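Local atomic coordinates of alcohol dehydrogenase (Thermus sp., PDB entry 4CPD), a protein that probably catalyses the NAD-dependent interconversion of alcohols and their aldehydes or ketones as a zinc-containing medium-chain dehydrogenase. Residues T91-R96 with L102-G107; A193-A198 with R229-D234. All coordinates share one frame; numbering follows the deposited sequence.

In the fold
The two contacts lie in different parts of the chain, their centres about 38 Å apart and their nearest atoms about 27 Å apart, and they share no helix or strand. Interaction 1 falls in the GroES-like region, where metal coordination joins the short helix 93-96 to the loop before strand 107-108; its buried centre of cysteines and zinc has exposed residues at its margin. Interaction 2 belongs to the Rossmann region, linking strand 195-200 to the end of helix 224-231 through a salt bridge beside a small apolar patch. The first buries 374 Å², against 191 Å² for the second. Both are partly buried, but the segments of interaction 1 are six residues apart in sequence, those of interaction 2 thirty-one.

Interaction 1 of 2, residues T91-R96 with L102-G107. With ZN (zinc ion), chain F.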
# COMPACT_ATOMS: atom_id res chain seq x y z
N THR A 91 -18.73 17.01 3.79
CA THR A 91 -18.33 17.82 4.97
C THR A 91 -17.77 17.01 6.14
O THR A 91 -17.10 17.58 7.00
CB THR A 91 -19.48 18.77 5.46
OG1 THR A 91 -20.67 18.01 5.74
CG2 THR A 91 -19.78 19.86 4.41
N CYS A 92 -17.99 15.71 6.19
CA CYS A 92 -17.37 14.92 7.25
C CYS A 92 -15.84 14.86 7.10
O CYS A 92 -15.29 15.17 6.03
CB CYS A 92 -17.94 13.52 7.27
SG CYS A 92 -17.37 12.44 5.98
N PRO A 93 -15.13 14.47 8.17
CA PRO A 93 -13.67 14.46 8.10
C PRO A 93 -13.08 13.63 6.95
O PRO A 93 -12.08 14.06 6.35
CB PRO A 93 -13.26 13.86 9.45
CG PRO A 93 -14.43 14.09 10.34
CD PRO A 93 -15.62 13.96 9.46
N TYR A 94 -13.69 12.48 6.66
CA TYR A 94 -13.27 11.69 5.49
C TYR A 94 -13.48 12.40 4.13
O TYR A 94 -12.60 12.35 3.27
CB TYR A 94 -13.90 10.28 5.52
CG TYR A 94 -13.32 9.48 6.65
CD1 TYR A 94 -12.05 8.93 6.55
CD2 TYR A 94 -14.00 9.36 7.88
CE1 TYR A 94 -11.49 8.23 7.61
CE2 TYR A 94 -13.45 8.66 8.95
CZ TYR A 94 -12.19 8.10 8.82
OH TYR A 94 -11.64 7.39 9.88
N CYS A 95 -14.60 13.07 3.94
CA CYS A 95 -14.85 13.81 2.73
C CYS A 95 -13.85 14.93 2.62
O CYS A 95 -13.37 15.18 1.54
CB CYS A 95 -16.27 14.39 2.66
SG CYS A 95 -17.54 13.17 2.29
N ARG A 96 -13.51 15.57 3.73
CA ARG A 96 -12.53 16.68 3.68
C ARG A 96 -11.10 16.22 3.30
O ARG A 96 -10.34 17.00 2.74
CB ARG A 96 -12.49 17.47 4.98
CG ARG A 96 -13.89 17.81 5.48
CD ARG A 96 -14.02 19.24 5.94
NE ARG A 96 -14.66 20.05 4.91
CZ ARG A 96 -15.76 20.80 5.07
NH1 ARG A 96 -16.39 20.91 6.24
NH2 ARG A 96 -16.23 21.47 4.03
N LEU A 102 -15.10 6.73 2.19
CA LEU A 102 -15.19 6.50 3.63
C LEU A 102 -16.09 7.49 4.32
O LEU A 102 -16.02 7.62 5.56
CB LEU A 102 -13.79 6.58 4.23
CG LEU A 102 -12.84 5.54 3.64
CD1 LEU A 102 -11.42 5.77 4.18
CD2 LEU A 102 -13.32 4.13 3.93
N CYS A 103 -16.93 8.19 3.54
CA CYS A 103 -17.85 9.21 4.07
C CYS A 103 -18.65 8.62 5.22
O CYS A 103 -19.12 7.49 5.13
CB CYS A 103 -18.83 9.68 3.01
SG CYS A 103 -20.01 10.84 3.68
N GLU A 104 -18.77 9.39 6.29
CA GLU A 104 -19.49 8.94 7.50
C GLU A 104 -21.00 8.82 7.29
O GLU A 104 -21.64 8.00 7.91
CB GLU A 104 -19.17 9.84 8.70
CG GLU A 104 -18.04 9.27 9.56
CD GLU A 104 -17.29 10.34 10.32
OE1 GLU A 104 -17.78 11.49 10.29
OE2 GLU A 104 -16.22 10.04 10.94
N ARG A 105 -21.54 9.61 6.38
CA ARG A 105 -22.93 9.44 5.91
C ARG A 105 -22.98 8.68 4.56
O ARG A 105 -23.91 8.84 3.76
CB ARG A 105 -23.58 10.81 5.77
CG ARG A 105 -23.96 11.42 7.11
CD ARG A 105 -24.43 12.86 6.96
NE ARG A 105 -23.23 13.68 7.00
CZ ARG A 105 -22.78 14.33 8.06
NH1 ARG A 105 -23.47 14.34 9.21
NH2 ARG A 105 -21.63 15.00 7.95
N GLY A 106 -21.98 7.85 4.33
CA GLY A 106 -21.82 7.20 3.06
C GLY A 106 -22.85 6.12 2.84
O GLY A 106 -23.41 5.63 3.80
N GLY A 107 -23.08 5.77 1.58
CA GLY A 107 -23.95 4.65 1.20
C GLY A 107 -23.81 4.30 -0.26
O GLY A 107 -23.14 5.00 -0.99
ZN ZN F . -18.87 12.63 4.12
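C92, C95 and C103 converge on one zinc ion, their SG atoms at 2.4, 2.3 and 2.2 Å from the metal; C89 supplies the fourth thiolate of this Cys4 site, consistent with the structural zinc of classical zinc alcohol dehydrogenases. The side chains reach it differently: C103 SG swings anti to its backbone N (chi1 176°), whereas C92 SG sits between its backbone N and carbonyl carbon (chi1 76°). That places C92 SG to accept two amides: E104 N across the contact at 3.4 Å, nearly straight at 173°, and C95 N, a capping bond that makes C92 the N-cap of helix 93-96. These donors would probably ease the negative charge on this thiolate. The E104 carboxylate splits its contacts, OE1 lying 3.4 Å from P93 CD while OE2 meets the Y94 ring in plane at its CE2 edge. Farther along, Y94 CD1 rests 3.7 Å from L102 CB. Beyond the segments, R97 makes a cation-pi contact with Y94, and P259 of the second subunit packs on the same tyrosine. The site thus ties helix 93-96 to the loop leading toward strand 107-108, with G107 hydrogen-bonded through its backbone to I87 of strand 86-87.

Interaction 2 of 2, residues A193-A198 with R229-D234; sequences ASKILA and RSETND
A salt bridge with an apolar flank joins K195 and L197 of strand 195-200 to E231 and T232 at the end of helix 224-231, where that helix end packs against the parallel sheet of the Rossmann-type region. K195 NZ carries the polar half: it donates to E231 OE1 at 2.8 Å, approached almost head-on down its C-O bond, and to E231 O at 2.9 Å, at a lone pair of the carbonyl. The lysine runs out extended, CG anti to the backbone N (chi1 178°), and bends at chi3, which turns its ammonium group onto OE1 and the backbone O of E231. E231 in turn folds at chi2 (-71°), bringing OE1 back toward its own carbonyl. Beside this pair, L197 CD2 lies 3.9 Å from E231 CB, while its other branch, CD1, meets T232 CG2 at 4.0 Å. A methionine replacing K195 would probably leave E231 O and OE1 without their shared donor. R227 forms a second salt bridge at E231 OE2, so the carboxylate sits between two cations and would be expected to remain ionised, while K195 couples the strand to both the charge and the backbone of the helix end.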
# COMPACT_ATOMS: atom_id res chain seq x y z
N ALA A 193 1.13 1.56 -20.71
CA ALA A 193 1.74 0.34 -20.24
C ALA A 193 2.51 -0.25 -21.39
O ALA A 193 2.11 -0.14 -22.51
CB ALA A 193 0.70 -0.63 -19.75
N SER A 194 3.64 -0.86 -21.09
CA SER A 194 4.48 -1.50 -22.08
C SER A 194 4.00 -2.91 -22.39
O SER A 194 4.31 -3.48 -23.44
CB SER A 194 5.94 -1.57 -21.58
OG SER A 194 6.06 -2.40 -20.45
N LYS A 195 3.26 -3.49 -21.47
CA LYS A 195 2.75 -4.82 -21.68
C LYS A 195 1.69 -5.12 -20.59
O LYS A 195 1.87 -4.78 -19.42
CB LYS A 195 3.88 -5.82 -21.60
CG LYS A 195 3.40 -7.26 -21.75
CD LYS A 195 4.52 -8.28 -21.65
CE LYS A 195 5.36 -8.31 -22.91
NZ LYS A 195 6.20 -9.54 -22.94
N ILE A 196 0.61 -5.77 -20.99
CA ILE A 196 -0.52 -6.02 -20.13
C ILE A 196 -0.87 -7.47 -20.24
O ILE A 196 -0.96 -7.98 -21.34
CB ILE A 196 -1.77 -5.22 -20.57
CG1 ILE A 196 -1.46 -3.72 -20.66
CG2 ILE A 196 -2.94 -5.49 -19.62
CD1 ILE A 196 -2.58 -2.92 -21.30
N LEU A 197 -1.11 -8.12 -19.11
CA LEU A 197 -1.44 -9.55 -19.07
C LEU A 197 -2.79 -9.77 -18.41
O LEU A 197 -3.05 -9.23 -17.34
CB LEU A 197 -0.38 -10.29 -18.28
CG LEU A 197 1.02 -10.01 -18.81
CD1 LEU A 197 2.00 -9.72 -17.69
CD2 LEU A 197 1.49 -11.16 -19.66
N ALA A 198 -3.63 -10.57 -19.03
CA ALA A 198 -4.97 -10.80 -18.51
C ALA A 198 -5.08 -12.23 -18.13
O ALA A 198 -4.81 -13.10 -18.93
CB ALA A 198 -6.03 -10.42 -19.54
N ARG A 229 5.76 -14.42 -15.37
CA ARG A 229 7.14 -14.10 -15.07
C ARG A 229 8.00 -14.11 -16.33
O ARG A 229 8.78 -13.18 -16.55
CB ARG A 229 7.69 -15.03 -13.99
CG ARG A 229 7.27 -14.60 -12.59
CD ARG A 229 7.99 -15.35 -11.50
NE ARG A 229 7.37 -15.10 -10.19
CZ ARG A 229 7.43 -15.93 -9.14
NH1 ARG A 229 8.09 -17.09 -9.21
NH2 ARG A 229 6.81 -15.61 -8.01
N SER A 230 7.83 -15.14 -17.16
CA SER A 230 8.58 -15.24 -18.43
C SER A 230 8.28 -14.05 -19.36
O SER A 230 9.17 -13.56 -20.08
CB SER A 230 8.32 -16.58 -19.13
OG SER A 230 6.99 -17.03 -18.94
N GLU A 231 7.05 -13.56 -19.32
CA GLU A 231 6.69 -12.39 -20.12
C GLU A 231 7.30 -11.07 -19.61
O GLU A 231 7.30 -10.06 -20.33
CB GLU A 231 5.18 -12.27 -20.18
CG GLU A 231 4.50 -13.35 -21.01
CD GLU A 231 4.74 -13.21 -22.52
OE1 GLU A 231 5.13 -12.12 -23.01
OE2 GLU A 231 4.53 -14.20 -23.24
N THR A 232 7.82 -11.08 -18.38
CA THR A 232 8.26 -9.85 -17.72
C THR A 232 9.70 -9.95 -17.22
O THR A 232 9.98 -9.61 -16.06
CB THR A 232 7.33 -9.53 -16.55
OG1 THR A 232 7.17 -10.71 -15.73
CG2 THR A 232 5.95 -9.12 -17.06
N ASN A 233 10.59 -10.43 -18.08
CA ASN A 233 12.00 -10.70 -17.72
C ASN A 233 12.24 -11.63 -16.52
O ASN A 233 13.26 -11.49 -15.84
CB ASN A 233 12.72 -9.39 -17.45
CG ASN A 233 13.08 -8.66 -18.70
OD1 ASN A 233 14.11 -8.93 -19.30
ND2 ASN A 233 12.23 -7.73 -19.11
N ASP A 234 11.31 -12.54 -16.23
CA ASP A 234 11.38 -13.40 -15.02
C ASP A 234 11.37 -12.65 -13.67
O ASP A 234 11.69 -13.22 -12.63
CB ASP A 234 12.60 -14.33 -15.11
CG ASP A 234 12.64 -15.05 -16.41
OD1 ASP A 234 11.72 -15.87 -16.64
OD2 ASP A 234 13.54 -14.75 -17.22